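Local coordinates for protein TlmII (Streptoalloteichus hindustanus, PDB 4HVM) that takes part in tallysomycin biosynthesis and, as a protein of the condensation-domain family, may act on substrates carried on phosphopantetheine, at residues P295-T307 with T321-Y335. Numbering follows the deposited sequence.
Sequences PLTDRVVFGVDLT and TQAGFLDAVVHYLPY
Phe302 and Phe325 form a T-shaped pair where the edge strand of the C-terminal mixed sheet in this condensation-domain fold, 297-305, is flanked by the C-terminal part of helix 314-330, residues 321-330, whose axis runs roughly antiparallel to the strand. The edge of Phe325 meets the face of Phe302, centroids 5.4 Å apart and planes at 86°, while Phe325 CB also lies over that face. Packing is tight here: with no side chain on Gly303 or Gly324, their CA atoms come within 5.2 Å, Gly324 CA makes a CA-H...O contact with Gly303 O, and Ala328 CB sits on Val301 O. Leu243 and Ala246 of helix 241-255 touch Phe325 and Phe302, respectively. The helix side turned from the strand faces solvent: Gln322 and Leu326 point away from the strand and are exposed. Beyond the helix, the chain returns to the strand's beginning. There, with chi1 at -175°, Tyr335 swings its ring onto Arg299, CE2 lying over the centre of the guanidinium face and the two planes inclined by 33°; the Tyr335 hydroxyl is hydrogen-bonded to Trp357 NE1. One water donates to both Arg299 O and Leu333 O. Asp298 OD2 accepts, through its syn lone pair, from Tyr335 N at 3.2 Å.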
loop_
_atom_site.group_PDB
_atom_site.type_symbol
_atom_site.label_atom_id
_atom_site.label_comp_id
_atom_site.label_asym_id
_atom_site.label_seq_id
_atom_site.Cartn_x
_atom_site.Cartn_y
_atom_site.Cartn_z
ATOM N N PRO A 295 -3.604 -9.808 4.698
ATOM C CA PRO A 295 -2.262 -9.289 4.417
ATOM C C PRO A 295 -1.444 -10.230 3.535
ATOM O O PRO A 295 -0.871 -11.201 4.030
ATOM C CB PRO A 295 -1.631 -9.188 5.806
ATOM C CG PRO A 295 -2.323 -10.238 6.607
ATOM C CD PRO A 295 -3.729 -10.308 6.079
ATOM N N LEU A 296 -1.385 -9.929 2.242
ATOM C CA LEU A 296 -0.616 -10.729 1.297
ATOM C C LEU A 296 0.222 -9.846 0.369
ATOM O O LEU A 296 0.598 -10.256 -0.729
ATOM C CB LEU A 296 -1.545 -11.638 0.490
ATOM C CG LEU A 296 -2.164 -12.801 1.273
ATOM C CD1 LEU A 296 -3.088 -13.607 0.384
ATOM C CD2 LEU A 296 -1.082 -13.693 1.868
ATOM N N THR A 297 0.509 -8.630 0.821
ATOM C CA THR A 297 1.324 -7.701 0.052
ATOM C C THR A 297 2.639 -7.456 0.779
ATOM O O THR A 297 2.653 -7.191 1.981
ATOM C CB THR A 297 0.605 -6.357 -0.166
ATOM O OG1 THR A 297 -0.648 -6.582 -0.825
ATOM C CG2 THR A 297 1.462 -5.428 -1.012
ATOM N N ASP A 298 3.741 -7.556 0.045
ATOM C CA ASP A 298 5.063 -7.370 0.624
ATOM C C ASP A 298 5.907 -6.438 -0.238
ATOM O O ASP A 298 5.607 -6.224 -1.411
ATOM C CB ASP A 298 5.762 -8.719 0.779
ATOM C CG ASP A 298 6.963 -8.653 1.699
ATOM O OD1 ASP A 298 7.005 -7.768 2.584
ATOM O OD2 ASP A 298 7.863 -9.500 1.541
ATOM N N ARG A 299 6.961 -5.885 0.353
ATOM C CA ARG A 299 7.851 -4.972 -0.357
ATOM C C ARG A 299 9.112 -5.678 -0.854
ATOM O O ARG A 299 9.702 -6.491 -0.142
ATOM C CB ARG A 299 8.229 -3.798 0.547
ATOM C CG ARG A 299 7.101 -2.811 0.783
ATOM C CD ARG A 299 7.493 -1.767 1.819
ATOM N NE ARG A 299 7.531 -2.322 3.169
ATOM C CZ ARG A 299 7.884 -1.637 4.251
ATOM N NH1 ARG A 299 8.240 -0.362 4.149
ATOM N NH2 ARG A 299 7.883 -2.228 5.439
ATOM N N VAL A 300 9.513 -5.370 -2.083
ATOM C CA VAL A 300 10.765 -5.886 -2.626
ATOM C C VAL A 300 11.747 -4.748 -2.908
ATOM O O VAL A 300 11.347 -3.656 -3.308
ATOM C CB VAL A 300 10.541 -6.732 -3.898
ATOM C CG1 VAL A 300 9.651 -7.921 -3.586
ATOM C CG2 VAL A 300 9.933 -5.893 -5.004
ATOM N N VAL A 301 13.031 -5.006 -2.678
ATOM C CA VAL A 301 14.071 -4.019 -2.941
ATOM C C VAL A 301 14.851 -4.415 -4.189
ATOM O O VAL A 301 15.392 -5.518 -4.265
ATOM C CB VAL A 301 15.036 -3.900 -1.751
ATOM C CG1 VAL A 301 16.144 -2.907 -2.061
ATOM C CG2 VAL A 301 14.277 -3.494 -0.498
ATOM N N PHE A 302 14.893 -3.522 -5.174
ATOM C CA PHE A 302 15.583 -3.800 -6.432
ATOM C C PHE A 302 16.413 -2.606 -6.882
ATOM O O PHE A 302 16.142 -1.472 -6.490
ATOM C CB PHE A 302 14.589 -4.195 -7.529
ATOM C CG PHE A 302 13.644 -3.097 -7.922
ATOM C CD1 PHE A 302 12.536 -2.806 -7.146
ATOM C CD2 PHE A 302 13.855 -2.366 -9.080
ATOM C CE1 PHE A 302 11.668 -1.798 -7.510
ATOM C CE2 PHE A 302 12.989 -1.363 -9.448
ATOM C CZ PHE A 302 11.894 -1.078 -8.664
ATOM N N GLY A 303 17.419 -2.869 -7.709
ATOM C CA GLY A 303 18.302 -1.821 -8.183
ATOM C C GLY A 303 18.246 -1.602 -9.683
ATOM O O GLY A 303 18.245 -2.553 -10.463
ATOM N N VAL A 304 18.196 -0.337 -10.085
ATOM C CA VAL A 304 18.259 0.030 -11.491
ATOM C C VAL A 304 19.694 0.415 -11.848
ATOM O O VAL A 304 20.256 1.347 -11.273
ATOM C CB VAL A 304 17.316 1.207 -11.803
ATOM C CG1 VAL A 304 17.314 1.506 -13.287
ATOM C CG2 VAL A 304 15.909 0.897 -11.324
ATOM N N ASP A 305 20.287 -0.313 -12.788
ATOM C CA ASP A 305 21.655 -0.037 -13.210
ATOM C C ASP A 305 21.684 1.088 -14.234
ATOM O O ASP A 305 21.233 0.922 -15.362
ATOM C CB ASP A 305 22.299 -1.298 -13.785
ATOM C CG ASP A 305 23.779 -1.122 -14.063
ATOM O OD1 ASP A 305 24.372 -0.137 -13.570
ATOM O OD2 ASP A 305 24.345 -1.979 -14.776
ATOM N N LEU A 306 22.232 2.231 -13.836
ATOM C CA LEU A 306 22.216 3.427 -14.671
ATOM C C LEU A 306 23.577 3.705 -15.302
ATOM O O LEU A 306 23.826 4.812 -15.785
ATOM C CB LEU A 306 21.814 4.631 -13.818
ATOM C CG LEU A 306 20.599 4.463 -12.903
ATOM C CD1 LEU A 306 20.665 5.468 -11.766
ATOM C CD2 LEU A 306 19.308 4.632 -13.690
ATOM N N THR A 307 24.443 2.695 -15.314
ATOM C CA THR A 307 25.865 2.882 -15.614
ATOM C C THR A 307 26.208 3.581 -16.935
ATOM O O THR A 307 26.843 4.635 -16.933
ATOM C CB THR A 307 26.638 1.554 -15.533
ATOM O OG1 THR A 307 26.557 1.035 -14.199
ATOM C CG2 THR A 307 28.099 1.773 -15.892
ATOM N N THR A 321 15.161 -1.235 -15.464
ATOM C CA THR A 321 14.291 -1.295 -14.295
ATOM C C THR A 321 13.686 -2.685 -14.151
ATOM O O THR A 321 13.632 -3.246 -13.055
ATOM C CB THR A 321 13.143 -0.281 -14.410
ATOM O OG1 THR A 321 13.683 1.039 -14.543
ATOM C CG2 THR A 321 12.244 -0.342 -13.185
ATOM N N GLN A 322 13.233 -3.234 -15.272
ATOM C CA GLN A 322 12.605 -4.551 -15.289
ATOM C C GLN A 322 13.606 -5.653 -14.954
ATOM O O GLN A 322 13.255 -6.654 -14.329
ATOM C CB GLN A 322 11.965 -4.813 -16.654
ATOM C CG GLN A 322 11.225 -6.139 -16.773
ATOM C CD GLN A 322 10.526 -6.281 -18.110
ATOM O OE1 GLN A 322 10.102 -5.289 -18.703
ATOM N NE2 GLN A 322 10.414 -7.510 -18.601
ATOM N N ALA A 323 14.854 -5.463 -15.372
ATOM C CA ALA A 323 15.906 -6.441 -15.112
ATOM C C ALA A 323 16.249 -6.503 -13.628
ATOM O O ALA A 323 16.540 -7.571 -13.091
ATOM C CB ALA A 323 17.143 -6.120 -15.928
ATOM N N GLY A 324 16.222 -5.350 -12.969
ATOM C CA GLY A 324 16.508 -5.288 -11.551
ATOM C C GLY A 324 15.357 -5.817 -10.722
ATOM O O GLY A 324 15.564 -6.511 -9.726
ATOM N N PHE A 325 14.138 -5.489 -11.137
ATOM C CA PHE A 325 12.940 -5.891 -10.410
ATOM C C PHE A 325 12.726 -7.399 -10.455
ATOM O O PHE A 325 12.541 -8.035 -9.419
ATOM C CB PHE A 325 11.713 -5.171 -10.968
ATOM C CG PHE A 325 10.420 -5.570 -10.312
ATOM C CD1 PHE A 325 10.089 -5.099 -9.050
ATOM C CD2 PHE A 325 9.529 -6.405 -10.964
ATOM C CE1 PHE A 325 8.893 -5.462 -8.451
ATOM C CE2 PHE A 325 8.335 -6.768 -10.372
ATOM C CZ PHE A 325 8.016 -6.298 -9.115
ATOM N N LEU A 326 12.748 -7.965 -11.656
ATOM C CA LEU A 326 12.551 -9.401 -11.825
ATOM C C LEU A 326 13.651 -10.207 -11.142
ATOM O O LEU A 326 13.412 -11.309 -10.654
ATOM C CB LEU A 326 12.469 -9.760 -13.308
ATOM C CG LEU A 326 11.241 -9.239 -14.048
ATOM C CD1 LEU A 326 11.327 -9.568 -15.522
ATOM C CD2 LEU A 326 9.987 -9.835 -13.446
ATOM N N ASP A 327 14.856 -9.651 -11.112
ATOM C CA ASP A 327 15.974 -10.294 -10.435
ATOM C C ASP A 327 15.693 -10.410 -8.937
ATOM O O ASP A 327 15.987 -11.432 -8.313
ATOM C CB ASP A 327 17.263 -9.508 -10.681
ATOM C CG ASP A 327 18.513 -10.317 -10.380
ATOM O OD1 ASP A 327 18.452 -11.566 -10.409
ATOM O OD2 ASP A 327 19.564 -9.696 -10.123
ATOM N N ALA A 328 15.113 -9.356 -8.371
ATOM C CA ALA A 328 14.756 -9.332 -6.958
ATOM C C ALA A 328 13.564 -10.240 -6.682
ATOM O O ALA A 328 13.491 -10.876 -5.632
ATOM C CB ALA A 328 14.450 -7.910 -6.513
ATOM N N VAL A 329 12.630 -10.291 -7.626
ATOM C CA VAL A 329 11.446 -11.134 -7.492
ATOM C C VAL A 329 11.805 -12.620 -7.564
ATOM O O VAL A 329 11.314 -13.425 -6.768
ATOM C CB VAL A 329 10.384 -10.783 -8.558
ATOM C CG1 VAL A 329 9.260 -11.801 -8.558
ATOM C CG2 VAL A 329 9.835 -9.387 -8.313
ATOM N N VAL A 330 12.667 -12.973 -8.517
ATOM C CA VAL A 330 13.143 -14.348 -8.663
ATOM C C VAL A 330 13.811 -14.830 -7.378
ATOM O O VAL A 330 13.587 -15.958 -6.933
ATOM C CB VAL A 330 14.132 -14.486 -9.846
ATOM C CG1 VAL A 330 14.942 -15.769 -9.728
ATOM C CG2 VAL A 330 13.389 -14.447 -11.164
ATOM N N HIS A 331 14.615 -13.957 -6.776
ATOM C CA HIS A 331 15.299 -14.272 -5.524
ATOM C C HIS A 331 14.597 -13.637 -4.327
ATOM O O HIS A 331 15.239 -13.042 -3.459
ATOM C CB HIS A 331 16.755 -13.812 -5.585
ATOM C CG HIS A 331 17.511 -14.363 -6.753
ATOM N ND1 HIS A 331 17.574 -13.718 -7.971
ATOM C CD2 HIS A 331 18.226 -15.504 -6.896
ATOM C CE1 HIS A 331 18.301 -14.434 -8.809
ATOM N NE2 HIS A 331 18.710 -15.523 -8.182
ATOM N N TYR A 332 13.278 -13.782 -4.284
ATOM C CA TYR A 332 12.461 -13.144 -3.260
ATOM C C TYR A 332 12.843 -13.546 -1.840
ATOM O O TYR A 332 13.080 -14.719 -1.547
ATOM C CB TYR A 332 10.973 -13.418 -3.503
ATOM C CG TYR A 332 10.071 -12.986 -2.367
ATOM C CD1 TYR A 332 9.807 -11.641 -2.136
ATOM C CD2 TYR A 332 9.477 -13.924 -1.531
ATOM C CE1 TYR A 332 8.982 -11.241 -1.100
ATOM C CE2 TYR A 332 8.650 -13.534 -0.491
ATOM C CZ TYR A 332 8.407 -12.190 -0.282
ATOM O OH TYR A 332 7.589 -11.786 0.745
ATOM N N LEU A 333 12.916 -12.543 -0.973
ATOM C CA LEU A 333 13.089 -12.734 0.459
ATOM C C LEU A 333 12.268 -11.644 1.136
ATOM O O LEU A 333 12.408 -10.466 0.792
ATOM C CB LEU A 333 14.564 -12.613 0.846
ATOM C CG LEU A 333 14.925 -12.872 2.311
ATOM C CD1 LEU A 333 14.808 -14.351 2.651
ATOM C CD2 LEU A 333 16.320 -12.354 2.626
ATOM N N PRO A 334 11.392 -12.033 2.076
ATOM C CA PRO A 334 10.484 -11.103 2.757
ATOM C C PRO A 334 11.197 -9.846 3.254
ATOM O O PRO A 334 12.301 -9.934 3.796
ATOM C CB PRO A 334 9.964 -11.931 3.932
ATOM C CG PRO A 334 10.011 -13.335 3.439
ATOM C CD PRO A 334 11.242 -13.413 2.573
ATOM N N TYR A 335 10.562 -8.694 3.053
ATOM C CA TYR A 335 11.172 -7.403 3.358
ATOM C C TYR A 335 11.678 -7.309 4.789
ATOM O O TYR A 335 12.729 -6.723 5.040
ATOM C CB TYR A 335 10.191 -6.266 3.075
ATOM C CG TYR A 335 10.783 -4.887 3.251
ATOM C CD1 TYR A 335 11.551 -4.312 2.252
ATOM C CD2 TYR A 335 10.566 -4.157 4.413
ATOM C CE1 TYR A 335 12.091 -3.053 2.404
ATOM C CE2 TYR A 335 11.103 -2.894 4.577
ATOM C CZ TYR A 335 11.864 -2.347 3.568
ATOM O OH TYR A 335 12.402 -1.091 3.725
HETATM O O HOH W 1 12.215 -7.814 -0.226
#